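PDB 3C3K: alanine racemase from Actinobacillus succinogenes, which is of unknown function but has the two-domain fold of periplasmic binding proteins, as found in LacI-type transcription regulators, despite the enzyme name it carries. Local coordinates for residues B[9-17]-B[64-72]; B[46-57]-B[72-83]. All blocks are in the same frame, centred on the assembly; numbering follows the deposited sequence.

Interaction 1 (B[9-17]-B[64-72]); sequences GMLLVMVSN and MVDGVITMD
L12 and M14 on strand 9-15 each bond to the backbone of 64-72 through both amide N and carbonyl O. L12 donates to G67 O (N to O 3.1 Å) and accepts from I69 N, so it brackets V68. M14 does the same around T70, donating to I69 O (N to O 2.9 Å) and accepting from M71 N. A fifth bond, from D66 N to M10 O at 2.8 Å, continues this ladder ahead of strand 68-70. CA-H...O contacts run alongside, among them V68 CA to L12 O at 3.3 Å.

The axes of strands 9-15 and 68-70 approach to 4.7 Å at 14°, the geometry of neighbouring parallel strands. They lie inside the six-stranded parallel sheet of the N-terminal domain, strand order 2-1-3-4-5-6, as in the periplasmic-binding-protein-like domains of LacI-type regulators. Strand 39-45 flanks 9-15, and strand 89-92 flanks 68-70.

Apolar contacts are concentrated on the face carrying L12, M14, V68 and T70. M14 CE is modelled 3.5 Å from V68 CG2 and very near T70, so with chi3 at an unfavourable -24° the methyl's exact place is doubtful; L57 covers L12 and M14 from outside. V13 and I69 point to the other face, where V13 meets I30 of helix 21-35. At the N-terminal ends of the two segments M10 and M64 lie side by side, CE to CE 3.7 Å, and S55 and L59 of the second subunit pack on M10 and M64, respectively.

Polar side chains gather at the C-terminal end. With chi1 at -172° T70 turns OG1 beside its own carbonyl carbon, onward along the chain, where it accepts from D72 N in an ST turn. A water bonded to S16 OG at 2.6 Å donates to M71 O, bridging the segments just past the strands.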
loop_
_atom_site.group_PDB
_atom_site.type_symbol
_atom_site.label_atom_id
_atom_site.label_comp_id
_atom_site.label_asym_id
_atom_site.label_seq_id
_atom_site.Cartn_x
_atom_site.Cartn_y
_atom_site.Cartn_z
ATOM N N GLY B 9 -25.613 -6.044 -0.193
ATOM C CA GLY B 9 -24.888 -6.903 -1.117
ATOM C C GLY B 9 -23.393 -6.809 -0.937
ATOM O O GLY B 9 -22.919 -6.081 -0.100
ATOM N N MET B 10 -22.658 -7.550 -1.757
ATOM C CA MET B 10 -21.228 -7.372 -1.855
ATOM C C MET B 10 -20.850 -7.271 -3.336
ATOM O O MET B 10 -21.486 -7.874 -4.245
ATOM C CB MET B 10 -20.431 -8.521 -1.168
ATOM C CG MET B 10 -20.490 -8.534 0.402
ATOM S SD MET B 10 -19.356 -9.685 1.275
ATOM C CE MET B 10 -20.148 -11.243 1.007
ATOM N N LEU B 11 -19.787 -6.514 -3.560
ATOM C CA LEU B 11 -19.120 -6.447 -4.854
ATOM C C LEU B 11 -17.699 -7.019 -4.747
ATOM O O LEU B 11 -17.026 -6.831 -3.709
ATOM C CB LEU B 11 -19.068 -5.006 -5.290
ATOM C CG LEU B 11 -20.336 -4.159 -5.151
ATOM C CD1 LEU B 11 -19.988 -2.780 -5.584
ATOM C CD2 LEU B 11 -21.460 -4.758 -6.050
ATOM N N LEU B 12 -17.287 -7.737 -5.777
ATOM C CA LEU B 12 -15.921 -8.244 -5.928
ATOM C C LEU B 12 -15.002 -7.238 -6.653
ATOM O O LEU B 12 -15.281 -6.824 -7.798
ATOM C CB LEU B 12 -15.925 -9.593 -6.685
ATOM C CG LEU B 12 -14.566 -10.226 -7.035
ATOM C CD1 LEU B 12 -13.742 -10.555 -5.762
ATOM C CD2 LEU B 12 -14.777 -11.476 -7.776
ATOM N N VAL B 13 -13.894 -6.851 -6.004
ATOM C CA VAL B 13 -12.827 -6.151 -6.725
ATOM C C VAL B 13 -11.635 -7.069 -6.964
ATOM O O VAL B 13 -11.095 -7.628 -6.024
ATOM C CB VAL B 13 -12.395 -4.890 -5.970
ATOM C CG1 VAL B 13 -11.459 -4.025 -6.812
ATOM C CG2 VAL B 13 -13.646 -4.078 -5.526
ATOM N N MET B 14 -11.228 -7.209 -8.225
ATOM C CA MET B 14 -10.048 -7.975 -8.611
ATOM C C MET B 14 -8.926 -6.978 -8.788
ATOM O O MET B 14 -8.882 -6.251 -9.784
ATOM C CB MET B 14 -10.330 -8.742 -9.917
ATOM C CG MET B 14 -11.132 -10.080 -9.726
ATOM S SD MET B 14 -11.727 -10.987 -11.243
ATOM C CE MET B 14 -11.777 -9.726 -12.297
ATOM N N VAL B 15 -8.011 -6.954 -7.827
ATOM C CA VAL B 15 -6.959 -5.952 -7.715
ATOM C C VAL B 15 -5.686 -6.425 -8.421
ATOM O O VAL B 15 -5.290 -7.603 -8.298
ATOM C CB VAL B 15 -6.675 -5.752 -6.223
ATOM C CG1 VAL B 15 -5.523 -4.814 -5.976
ATOM C CG2 VAL B 15 -7.933 -5.156 -5.588
ATOM N N SER B 16 -5.052 -5.529 -9.175
ATOM C CA SER B 16 -3.828 -5.923 -9.859
ATOM C C SER B 16 -2.632 -6.099 -8.911
ATOM O O SER B 16 -1.821 -6.972 -9.102
ATOM C CB SER B 16 -3.514 -4.916 -10.971
ATOM O OG SER B 16 -3.486 -3.645 -10.394
ATOM N N ASN B 17 -2.513 -5.291 -7.878
ATOM C CA ASN B 17 -1.456 -5.538 -6.861
ATOM C C ASN B 17 -1.783 -4.770 -5.601
ATOM O O ASN B 17 -1.764 -3.549 -5.545
ATOM C CB ASN B 17 -0.049 -5.125 -7.407
ATOM C CG ASN B 17 1.086 -5.412 -6.435
ATOM O OD1 ASN B 17 0.875 -5.597 -5.242
ATOM N ND2 ASN B 17 2.323 -5.419 -6.958
ATOM N N MET B 64 -22.629 -14.829 -4.047
ATOM C CA MET B 64 -22.147 -14.036 -2.899
ATOM C C MET B 64 -21.832 -12.577 -3.299
ATOM O O MET B 64 -21.793 -11.691 -2.482
ATOM C CB MET B 64 -20.905 -14.690 -2.301
ATOM C CG MET B 64 -21.120 -16.096 -1.710
ATOM S SD MET B 64 -22.111 -16.134 -0.139
ATOM C CE MET B 64 -21.426 -14.727 0.703
ATOM N N VAL B 65 -21.595 -12.306 -4.568
ATOM C CA VAL B 65 -21.405 -10.924 -4.964
ATOM C C VAL B 65 -22.284 -10.665 -6.163
ATOM O O VAL B 65 -22.579 -11.624 -6.943
ATOM C CB VAL B 65 -19.927 -10.617 -5.362
ATOM C CG1 VAL B 65 -18.951 -10.915 -4.207
ATOM C CG2 VAL B 65 -19.538 -11.412 -6.602
ATOM N N ASP B 66 -22.686 -9.386 -6.286
ATOM C CA ASP B 66 -23.560 -8.888 -7.316
ATOM C C ASP B 66 -22.868 -8.331 -8.576
ATOM O O ASP B 66 -23.553 -7.953 -9.538
ATOM C CB ASP B 66 -24.429 -7.785 -6.709
ATOM C CG ASP B 66 -25.533 -8.319 -5.786
ATOM O OD1 ASP B 66 -25.520 -9.523 -5.424
ATOM O OD2 ASP B 66 -26.425 -7.505 -5.417
ATOM N N GLY B 67 -21.541 -8.322 -8.621
ATOM C CA GLY B 67 -20.850 -7.694 -9.763
ATOM C C GLY B 67 -19.354 -7.639 -9.496
ATOM O O GLY B 67 -18.923 -7.826 -8.359
ATOM N N VAL B 68 -18.560 -7.462 -10.550
ATOM C CA VAL B 68 -17.103 -7.442 -10.440
ATOM C C VAL B 68 -16.470 -6.167 -11.084
ATOM O O VAL B 68 -16.857 -5.748 -12.161
ATOM C CB VAL B 68 -16.506 -8.816 -10.945
ATOM C CG1 VAL B 68 -17.104 -9.203 -12.213
ATOM C CG2 VAL B 68 -14.950 -8.799 -11.080
ATOM N N ILE B 69 -15.554 -5.512 -10.344
ATOM C CA ILE B 69 -14.659 -4.472 -10.905
ATOM C C ILE B 69 -13.299 -5.068 -10.946
ATOM O O ILE B 69 -12.871 -5.665 -9.973
ATOM C CB ILE B 69 -14.663 -3.214 -10.038
ATOM C CG1 ILE B 69 -16.080 -2.669 -10.014
ATOM C CG2 ILE B 69 -13.672 -2.125 -10.614
ATOM C CD1 ILE B 69 -16.290 -1.552 -8.941
ATOM N N THR B 70 -12.691 -5.068 -12.117
ATOM C CA THR B 70 -11.366 -5.638 -12.319
ATOM C C THR B 70 -10.325 -4.544 -12.678
ATOM O O THR B 70 -10.624 -3.613 -13.411
ATOM C CB THR B 70 -11.364 -6.793 -13.380
ATOM O OG1 THR B 70 -10.053 -7.411 -13.352
ATOM C CG2 THR B 70 -11.738 -6.303 -14.814
ATOM N N MET B 71 -9.126 -4.656 -12.095
ATOM C CA MET B 71 -8.041 -3.816 -12.417
ATOM C C MET B 71 -6.963 -4.722 -13.123
ATOM O O MET B 71 -5.868 -4.260 -13.409
ATOM C CB MET B 71 -7.452 -3.151 -11.157
ATOM C CG MET B 71 -8.485 -2.463 -10.131
ATOM S SD MET B 71 -7.539 -1.801 -8.658
ATOM C CE MET B 71 -6.812 -0.519 -9.513
ATOM N N ASP B 72 -7.324 -5.958 -13.502
ATOM C CA ASP B 72 -6.339 -6.816 -14.214
ATOM C C ASP B 72 -6.026 -6.448 -15.651
ATOM O O ASP B 72 -6.745 -5.633 -16.288
ATOM C CB ASP B 72 -6.828 -8.256 -14.198
ATOM C CG ASP B 72 -6.583 -8.950 -12.860
ATOM O OD1 ASP B 72 -5.889 -8.381 -12.032
ATOM O OD2 ASP B 72 -6.998 -10.134 -12.719
HETATM O O HOH W 1 -3.847 -1.940 -12.304
#

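Interaction 2 (B[46-57]-B[72-83]); sequences TESDLARSRSCL and DALSELPELQNI
S48 OG accepts a nearly straight hydrogen bond from A73 N (2.9 Å, 172° at the hydrogen) and is also hydrogen-bonded to Y136 OH. Deeper in, S53 OG lies 2.7 Å from E76 OE2, a hydrogen bond that D49 O may compete for, since both acceptors are near the one hydroxyl proton. The E76 chain runs out extended, with CG anti to the backbone N (chi1 -161°), and this carries its carboxylate across to S53; a water donates to OE2 as well. E76 OE1 is 2.5 Å from D72 OD2, so one of the two acids probably holds a proton. D72 OD1 makes weak hydrogen bonds with S48 N and with T46 OG1, which is also bonded to V15 O.

Farther along, L80 pushes between two leucines: its CD2 is 3.9 Å from L50 CD1, and its CD1 is 3.9 Å from L57 CD1. I83 closes the row, CG2 against L57 CB at 3.8 Å.

R52 forms a salt bridge to E35 of the second subunit. Helices 50-56 and 77-83 run nearly alongside, 22° between directions with axes 10.9 Å apart. The two segments cover one face of the sheet, L57 resting on L12 and V68 and L77 on T70 and W89.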
loop_
_atom_site.group_PDB
_atom_site.type_symbol
_atom_site.label_atom_id
_atom_site.label_comp_id
_atom_site.label_asym_id
_atom_site.label_seq_id
_atom_site.Cartn_x
_atom_site.Cartn_y
_atom_site.Cartn_z
ATOM N N THR B 46 -5.524 -10.543 -7.388
ATOM C CA THR B 46 -5.474 -11.519 -8.514
ATOM C C THR B 46 -4.154 -11.390 -9.246
ATOM O O THR B 46 -3.579 -12.370 -9.741
ATOM C CB THR B 46 -6.704 -11.334 -9.498
ATOM O OG1 THR B 46 -6.916 -9.944 -9.746
ATOM C CG2 THR B 46 -7.965 -11.850 -8.890
ATOM N N GLU B 47 -3.662 -10.159 -9.347
ATOM C CA GLU B 47 -2.397 -9.895 -10.088
ATOM C C GLU B 47 -2.342 -10.494 -11.478
ATOM O O GLU B 47 -1.287 -11.079 -11.891
ATOM C CB GLU B 47 -1.209 -10.435 -9.307
ATOM C CG GLU B 47 -1.178 -9.944 -7.885
ATOM C CD GLU B 47 0.117 -10.312 -7.168
ATOM O OE1 GLU B 47 0.194 -11.326 -6.451
ATOM O OE2 GLU B 47 1.075 -9.558 -7.316
ATOM N N SER B 48 -3.475 -10.420 -12.180
ATOM C CA SER B 48 -3.606 -10.970 -13.502
ATOM C C SER B 48 -3.121 -12.396 -13.644
ATOM O O SER B 48 -2.531 -12.793 -14.661
ATOM C CB SER B 48 -2.926 -10.051 -14.512
ATOM O OG SER B 48 -3.438 -8.730 -14.334
ATOM N N ASP B 49 -3.356 -13.157 -12.591
ATOM C CA ASP B 49 -3.099 -14.581 -12.514
ATOM C C ASP B 49 -4.428 -15.247 -12.740
ATOM O O ASP B 49 -5.381 -15.068 -11.947
ATOM C CB ASP B 49 -2.597 -14.904 -11.105
ATOM C CG ASP B 49 -2.326 -16.361 -10.900
ATOM O OD1 ASP B 49 -3.014 -17.200 -11.529
ATOM O OD2 ASP B 49 -1.417 -16.671 -10.098
ATOM N N LEU B 50 -4.501 -15.991 -13.835
ATOM C CA LEU B 50 -5.784 -16.484 -14.331
ATOM C C LEU B 50 -6.409 -17.474 -13.388
ATOM O O LEU B 50 -7.647 -17.490 -13.240
ATOM C CB LEU B 50 -5.606 -17.116 -15.688
ATOM C CG LEU B 50 -6.863 -17.523 -16.426
ATOM C CD1 LEU B 50 -7.723 -16.324 -16.695
ATOM C CD2 LEU B 50 -6.389 -18.157 -17.773
ATOM N N ALA B 51 -5.553 -18.244 -12.710
ATOM C CA ALA B 51 -6.052 -19.250 -11.793
ATOM C C ALA B 51 -6.689 -18.553 -10.605
ATOM O O ALA B 51 -7.754 -18.957 -10.154
ATOM C CB ALA B 51 -4.958 -20.191 -11.353
ATOM N N ARG B 52 -6.029 -17.520 -10.081
ATOM C CA ARG B 52 -6.650 -16.721 -9.012
ATOM C C ARG B 52 -7.982 -16.110 -9.443
ATOM O O ARG B 52 -8.940 -16.134 -8.714
ATOM C CB ARG B 52 -5.722 -15.592 -8.581
ATOM C CG ARG B 52 -4.699 -16.012 -7.636
ATOM C CD ARG B 52 -3.971 -14.795 -7.077
ATOM N NE ARG B 52 -2.740 -15.195 -6.427
ATOM C CZ ARG B 52 -1.691 -14.403 -6.186
ATOM N NH1 ARG B 52 -1.703 -13.115 -6.547
ATOM N NH2 ARG B 52 -0.620 -14.914 -5.578
ATOM N N SER B 53 -8.035 -15.547 -10.647
ATOM C CA SER B 53 -9.243 -14.902 -11.133
ATOM C C SER B 53 -10.391 -15.873 -11.235
ATOM O O SER B 53 -11.490 -15.589 -10.760
ATOM C CB SER B 53 -9.016 -14.357 -12.511
ATOM O OG SER B 53 -7.914 -13.492 -12.473
ATOM N N ARG B 54 -10.134 -17.008 -11.872
ATOM C CA ARG B 54 -11.168 -18.011 -12.035
ATOM C C ARG B 54 -11.735 -18.421 -10.694
ATOM O O ARG B 54 -12.958 -18.639 -10.521
ATOM C CB ARG B 54 -10.594 -19.226 -12.757
ATOM C CG ARG B 54 -10.523 -18.997 -14.234
ATOM C CD ARG B 54 -10.039 -20.232 -15.032
ATOM N NE ARG B 54 -10.189 -19.867 -16.439
ATOM C CZ ARG B 54 -9.389 -20.233 -17.442
ATOM N NH1 ARG B 54 -8.334 -21.023 -17.230
ATOM N NH2 ARG B 54 -9.663 -19.785 -18.670
ATOM N N SER B 55 -10.840 -18.524 -9.725
ATOM C CA SER B 55 -11.243 -19.001 -8.419
ATOM C C SER B 55 -12.130 -17.986 -7.698
ATOM O O SER B 55 -13.172 -18.319 -7.154
ATOM C CB SER B 55 -9.988 -19.443 -7.637
ATOM O OG SER B 55 -10.138 -19.220 -6.273
ATOM N N CYS B 56 -11.758 -16.719 -7.721
ATOM C CA CYS B 56 -12.521 -15.778 -6.913
ATOM C C CYS B 56 -13.841 -15.559 -7.614
ATOM O O CYS B 56 -14.802 -15.150 -6.988
ATOM C CB CYS B 56 -11.754 -14.480 -6.625
ATOM S SG CYS B 56 -11.504 -13.493 -8.072
ATOM N N LEU B 57 -13.906 -15.863 -8.911
ATOM C CA LEU B 57 -15.166 -15.667 -9.662
ATOM C C LEU B 57 -16.259 -16.696 -9.357
ATOM O O LEU B 57 -17.408 -16.484 -9.725
ATOM C CB LEU B 57 -14.941 -15.438 -11.192
ATOM C CG LEU B 57 -14.345 -14.090 -11.637
ATOM C CD1 LEU B 57 -13.969 -14.149 -13.097
ATOM C CD2 LEU B 57 -15.235 -12.861 -11.373
ATOM N N ASP B 72 -7.324 -5.958 -13.502
ATOM C CA ASP B 72 -6.339 -6.816 -14.214
ATOM C C ASP B 72 -6.026 -6.448 -15.651
ATOM O O ASP B 72 -6.745 -5.633 -16.288
ATOM C CB ASP B 72 -6.828 -8.256 -14.198
ATOM C CG ASP B 72 -6.583 -8.950 -12.860
ATOM O OD1 ASP B 72 -5.889 -8.381 -12.032
ATOM O OD2 ASP B 72 -6.998 -10.134 -12.719
ATOM N N ALA B 73 -4.968 -7.075 -16.190
ATOM C CA ALA B 73 -4.577 -6.857 -17.578
ATOM C C ALA B 73 -5.776 -7.069 -18.505
ATOM O O ALA B 73 -6.589 -8.022 -18.325
ATOM C CB ALA B 73 -3.394 -7.803 -17.990
ATOM N N LEU B 74 -5.884 -6.164 -19.480
ATOM C CA LEU B 74 -6.967 -6.128 -20.475
ATOM C C LEU B 74 -7.135 -7.440 -21.162
ATOM O O LEU B 74 -8.242 -7.841 -21.423
ATOM C CB LEU B 74 -6.629 -5.066 -21.552
ATOM C CG LEU B 74 -7.667 -4.728 -22.604
ATOM C CD1 LEU B 74 -8.799 -4.038 -21.912
ATOM C CD2 LEU B 74 -7.006 -3.833 -23.622
ATOM N N SER B 75 -6.032 -8.164 -21.408
ATOM C CA SER B 75 -6.110 -9.413 -22.137
ATOM C C SER B 75 -6.759 -10.613 -21.375
ATOM O O SER B 75 -7.004 -11.736 -21.943
ATOM C CB SER B 75 -4.699 -9.816 -22.491
ATOM O OG SER B 75 -3.980 -10.106 -21.325
ATOM N N GLU B 76 -7.043 -10.372 -20.099
ATOM C CA GLU B 76 -7.729 -11.351 -19.271
ATOM C C GLU B 76 -9.225 -11.308 -19.556
ATOM O O GLU B 76 -9.902 -12.265 -19.268
ATOM C CB GLU B 76 -7.491 -11.041 -17.788
ATOM C CG GLU B 76 -7.769 -12.252 -16.864
ATOM C CD GLU B 76 -7.452 -11.997 -15.406
ATOM O OE1 GLU B 76 -7.986 -10.988 -14.832
ATOM O OE2 GLU B 76 -6.726 -12.853 -14.838
ATOM N N LEU B 77 -9.747 -10.176 -20.031
ATOM C CA LEU B 77 -11.179 -10.034 -20.226
ATOM C C LEU B 77 -11.765 -11.157 -21.088
ATOM O O LEU B 77 -12.688 -11.813 -20.647
ATOM C CB LEU B 77 -11.528 -8.648 -20.764
ATOM C CG LEU B 77 -12.086 -7.549 -19.852
ATOM C CD1 LEU B 77 -11.645 -7.641 -18.489
ATOM C CD2 LEU B 77 -11.855 -6.146 -20.451
ATOM N N PRO B 78 -11.201 -11.403 -22.303
ATOM C CA PRO B 78 -11.772 -12.485 -23.143
ATOM C C PRO B 78 -11.671 -13.876 -22.503
ATOM O O PRO B 78 -12.537 -14.708 -22.736
ATOM C CB PRO B 78 -10.999 -12.363 -24.480
ATOM C CG PRO B 78 -9.751 -11.694 -24.123
ATOM C CD PRO B 78 -10.087 -10.721 -23.002
ATOM N N GLU B 79 -10.707 -14.077 -21.608
ATOM C CA GLU B 79 -10.532 -15.349 -20.921
ATOM C C GLU B 79 -11.592 -15.579 -19.817
ATOM O O GLU B 79 -11.769 -16.690 -19.336
ATOM C CB GLU B 79 -9.139 -15.376 -20.317
ATOM C CG GLU B 79 -8.017 -15.296 -21.356
ATOM C CD GLU B 79 -6.598 -15.388 -20.763
ATOM O OE1 GLU B 79 -5.753 -16.126 -21.342
ATOM O OE2 GLU B 79 -6.305 -14.724 -19.733
ATOM N N LEU B 80 -12.285 -14.519 -19.424
ATOM C CA LEU B 80 -13.251 -14.604 -18.358
ATOM C C LEU B 80 -14.687 -14.336 -18.771
ATOM O O LEU B 80 -15.583 -14.428 -17.928
ATOM C CB LEU B 80 -12.884 -13.642 -17.218
ATOM C CG LEU B 80 -11.548 -13.771 -16.499
ATOM C CD1 LEU B 80 -11.380 -12.559 -15.488
ATOM C CD2 LEU B 80 -11.353 -15.146 -15.815
ATOM N N GLN B 81 -14.893 -14.020 -20.048
ATOM C CA GLN B 81 -16.173 -13.543 -20.548
ATOM C C GLN B 81 -17.217 -14.658 -20.359
ATOM O O GLN B 81 -18.378 -14.393 -20.025
ATOM C CB GLN B 81 -16.050 -12.991 -21.979
ATOM C CG GLN B 81 -16.343 -13.927 -23.146
ATOM C CD GLN B 81 -15.503 -13.589 -24.407
ATOM O OE1 GLN B 81 -14.873 -14.486 -25.014
ATOM N NE2 GLN B 81 -15.459 -12.285 -24.773
ATOM N N ASN B 82 -16.763 -15.901 -20.450
ATOM C CA ASN B 82 -17.687 -16.989 -20.294
ATOM C C ASN B 82 -18.156 -17.178 -18.870
ATOM O O ASN B 82 -19.251 -17.670 -18.646
ATOM C CB ASN B 82 -17.091 -18.264 -20.830
ATOM C CG ASN B 82 -17.189 -18.335 -22.331
ATOM O OD1 ASN B 82 -18.206 -17.937 -22.942
ATOM N ND2 ASN B 82 -16.127 -18.792 -22.951
ATOM N N ILE B 83 -17.334 -16.789 -17.904
ATOM C CA ILE B 83 -17.755 -16.897 -16.512
ATOM C C ILE B 83 -18.676 -15.729 -16.179
ATOM O O ILE B 83 -19.678 -15.906 -15.507
ATOM C CB ILE B 83 -16.547 -16.943 -15.505
ATOM C CG1 ILE B 83 -15.739 -18.252 -15.660
ATOM C CG2 ILE B 83 -17.038 -16.788 -14.072
ATOM C CD1 ILE B 83 -14.360 -18.150 -15.076
HETATM O O HOH W 2 -4.967 -13.702 -16.664
#

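Interaction 1 is core, joining two inner strands of the parallel sheet; interaction 2 is partly buried and joins two helices lying on that sheet. The first is held mainly by regular backbone bonds with apolar side chains on both faces, whereas the second relies on serine hydroxyls and carboxylates at one end and leucine packing at the other. The two meet at the C-terminal ends of the strands: D72 belongs to both, and V15 O probably accepts from T46 N (3.1 Å) and E47 N. Strand 68-70 is followed in the chain by helix 77-84, and both contacts touch the second subunit.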